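Local coordinates for kojibiose phosphorylase (Gut metagenome, PDB 6W0P), which belongs to glycoside hydrolase family 65, carbohydrate-active enzymes that join a beta-sandwich N-terminal domain to a helical central catalytic domain, at residues I167-H172 with Y235-E240. Numbering follows the deposited sequence.
Sequences IKLELH and YELTLE
Ile167 and Leu237, and two positions further along Leu169 and Tyr235, are the hydrogen-bonded pairs of two neighbouring antiparallel strands in the beta-sandwich N-terminal domain of this family 65 protein. The evidence is reciprocal: Ile167 N gives to Leu237 O at 2.8 Å and Leu237 N returns to Ile167 O, while Leu169 N to Tyr235 O, at 170° about the hydrogen, is answered by Tyr235 N to Leu169 O. Lys168 and Glu236 form the non-hydrogen-bonded pair between them, where Lys168 CA makes a CA-H...O contact of 3.4 Å with Tyr235 O. Ile167, Leu169, Leu171, Tyr235, Leu237 and Leu239 share the inner face, and Phe159 and Ile247 of the second sheet pack against it.

Tyr235 can be followed outward along that face. CB lies 3.7 Å from Leu169 O, and chi1 of -56° sets CG beside the backbone N, anti to the carbonyl carbon. CD2 is also 3.7 Å from Leu169 O, which sits at the ring edge. CE2 then meets Leu171 CG at 3.8 Å, the two side chains crossing at about a right angle, and OH ends in a hydrogen bond to Thr217. At the opposite end of the strand pair, Ile167 CG2 touches Leu239 CD1 at 3.8 Å, an apolar contact continued on Phe159.

The Lys168 face is polar. Its CG methylene passes 3.8 Å from Glu236 OE2, yet the ammonium turns to its own strand: Lys168 NZ and Glu170 OE2 form a 2.6 Å salt bridge. The same carboxylate is held at its other oxygen, since Glu170 OE1 accepts from His172 NE2 through its anti lone pair, the oxygen lying only 8° out of the His172 ring plane.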
loop_
_atom_site.group_PDB
_atom_site.type_symbol
_atom_site.label_atom_id
_atom_site.label_comp_id
_atom_site.label_asym_id
_atom_site.label_seq_id
_atom_site.Cartn_x
_atom_site.Cartn_y
_atom_site.Cartn_z
ATOM N N ILE A 167 -43.634 -29.914 22.274
ATOM C CA ILE A 167 -42.396 -29.229 21.817
ATOM C C ILE A 167 -42.382 -27.842 22.432
ATOM O O ILE A 167 -43.461 -27.351 22.810
ATOM C CB ILE A 167 -42.318 -29.155 20.282
ATOM C CG1 ILE A 167 -43.294 -28.118 19.720
ATOM C CG2 ILE A 167 -42.534 -30.529 19.671
ATOM C CD1 ILE A 167 -43.090 -27.844 18.249
ATOM N N LYS A 168 -41.201 -27.242 22.471
ATOM C CA LYS A 168 -41.027 -25.828 22.842
ATOM C C LYS A 168 -40.592 -25.052 21.602
ATOM O O LYS A 168 -39.704 -25.529 20.897
ATOM C CB LYS A 168 -39.995 -25.694 23.957
ATOM C CG LYS A 168 -40.105 -24.381 24.709
ATOM C CD LYS A 168 -38.795 -23.849 25.244
ATOM C CE LYS A 168 -38.978 -22.453 25.800
ATOM N NZ LYS A 168 -37.841 -22.066 26.663
ATOM N N LEU A 169 -41.213 -23.903 21.354
ATOM C CA LEU A 169 -40.826 -22.970 20.274
ATOM C C LEU A 169 -40.497 -21.634 20.922
ATOM O O LEU A 169 -41.317 -21.181 21.756
ATOM C CB LEU A 169 -41.985 -22.849 19.286
ATOM C CG LEU A 169 -41.869 -21.749 18.237
ATOM C CD1 LEU A 169 -40.748 -22.022 17.243
ATOM C CD2 LEU A 169 -43.180 -21.603 17.514
ATOM N N GLU A 170 -39.316 -21.091 20.612
ATOM C CA GLU A 170 -38.879 -19.725 21.001
ATOM C C GLU A 170 -38.785 -18.873 19.724
ATOM O O GLU A 170 -38.100 -19.307 18.804
ATOM C CB GLU A 170 -37.530 -19.767 21.719
ATOM C CG GLU A 170 -37.523 -20.609 22.987
ATOM C CD GLU A 170 -36.189 -20.691 23.725
ATOM O OE1 GLU A 170 -35.187 -20.119 23.237
ATOM O OE2 GLU A 170 -36.142 -21.342 24.780
ATOM N N LEU A 171 -39.461 -17.725 19.683
ATOM C CA LEU A 171 -39.252 -16.671 18.665
ATOM C C LEU A 171 -38.345 -15.585 19.258
ATOM O O LEU A 171 -38.685 -15.033 20.334
ATOM C CB LEU A 171 -40.594 -16.080 18.210
ATOM C CG LEU A 171 -41.669 -17.062 17.750
ATOM C CD1 LEU A 171 -42.816 -16.297 17.121
ATOM C CD2 LEU A 171 -41.117 -18.090 16.777
ATOM N N HIS A 172 -37.255 -15.275 18.548
ATOM C CA HIS A 172 -36.230 -14.287 18.968
ATOM C C HIS A 172 -36.211 -13.079 18.020
ATOM O O HIS A 172 -36.341 -13.275 16.788
ATOM C CB HIS A 172 -34.853 -14.944 19.005
ATOM C CG HIS A 172 -34.691 -16.057 19.983
ATOM N ND1 HIS A 172 -33.554 -16.185 20.760
ATOM C CD2 HIS A 172 -35.470 -17.116 20.279
ATOM C CE1 HIS A 172 -33.648 -17.271 21.496
ATOM N NE2 HIS A 172 -34.814 -17.854 21.225
ATOM N N TYR A 235 -43.270 -20.478 23.525
ATOM C CA TYR A 235 -44.519 -21.241 23.255
ATOM C C TYR A 235 -44.286 -22.686 23.697
ATOM O O TYR A 235 -43.281 -23.297 23.304
ATOM C CB TYR A 235 -44.972 -21.091 21.799
ATOM C CG TYR A 235 -45.167 -19.651 21.389
ATOM C CD1 TYR A 235 -46.368 -18.998 21.611
ATOM C CD2 TYR A 235 -44.132 -18.922 20.818
ATOM C CE1 TYR A 235 -46.537 -17.664 21.285
ATOM C CE2 TYR A 235 -44.285 -17.590 20.485
ATOM C CZ TYR A 235 -45.488 -16.956 20.726
ATOM O OH TYR A 235 -45.643 -15.646 20.408
ATOM N N GLU A 236 -45.163 -23.165 24.572
ATOM C CA GLU A 236 -45.205 -24.564 25.062
ATOM C C GLU A 236 -46.332 -25.225 24.287
ATOM O O GLU A 236 -47.488 -25.005 24.649
ATOM C CB GLU A 236 -45.475 -24.644 26.570
ATOM C CG GLU A 236 -44.514 -23.848 27.434
ATOM C CD GLU A 236 -43.087 -24.362 27.465
ATOM O OE1 GLU A 236 -42.188 -23.569 27.854
ATOM O OE2 GLU A 236 -42.875 -25.546 27.102
ATOM N N LEU A 237 -46.007 -25.921 23.204
ATOM C CA LEU A 237 -47.040 -26.461 22.294
ATOM C C LEU A 237 -47.195 -27.958 22.541
ATOM O O LEU A 237 -46.159 -28.657 22.662
ATOM C CB LEU A 237 -46.647 -26.163 20.844
ATOM C CG LEU A 237 -46.403 -24.686 20.529
ATOM C CD1 LEU A 237 -45.841 -24.522 19.139
ATOM C CD2 LEU A 237 -47.677 -23.864 20.708
ATOM N N THR A 238 -48.449 -28.403 22.572
ATOM C CA THR A 238 -48.842 -29.821 22.500
ATOM C C THR A 238 -49.282 -30.095 21.068
ATOM O O THR A 238 -50.225 -29.461 20.606
ATOM C CB THR A 238 -49.896 -30.139 23.565
ATOM O OG1 THR A 238 -49.248 -29.720 24.765
ATOM C CG2 THR A 238 -50.291 -31.604 23.626
ATOM N N LEU A 239 -48.579 -30.988 20.391
ATOM C CA LEU A 239 -48.913 -31.414 19.017
ATOM C C LEU A 239 -49.823 -32.634 19.115
ATOM O O LEU A 239 -49.461 -33.582 19.828
ATOM C CB LEU A 239 -47.629 -31.742 18.250
ATOM C CG LEU A 239 -46.582 -30.634 18.160
ATOM C CD1 LEU A 239 -45.439 -31.074 17.261
ATOM C CD2 LEU A 239 -47.188 -29.332 17.662
ATOM N N GLU A 240 -50.964 -32.590 18.434
ATOM C CA GLU A 240 -51.869 -33.744 18.241
ATOM C C GLU A 240 -51.432 -34.439 16.952
ATOM O O GLU A 240 -51.272 -33.721 15.910
ATOM C CB GLU A 240 -53.329 -33.302 18.138
ATOM C CG GLU A 240 -53.770 -32.377 19.260
ATOM C CD GLU A 240 -55.237 -31.978 19.218
ATOM O OE1 GLU A 240 -56.022 -32.659 18.505
ATOM O OE2 GLU A 240 -55.593 -30.987 19.901
#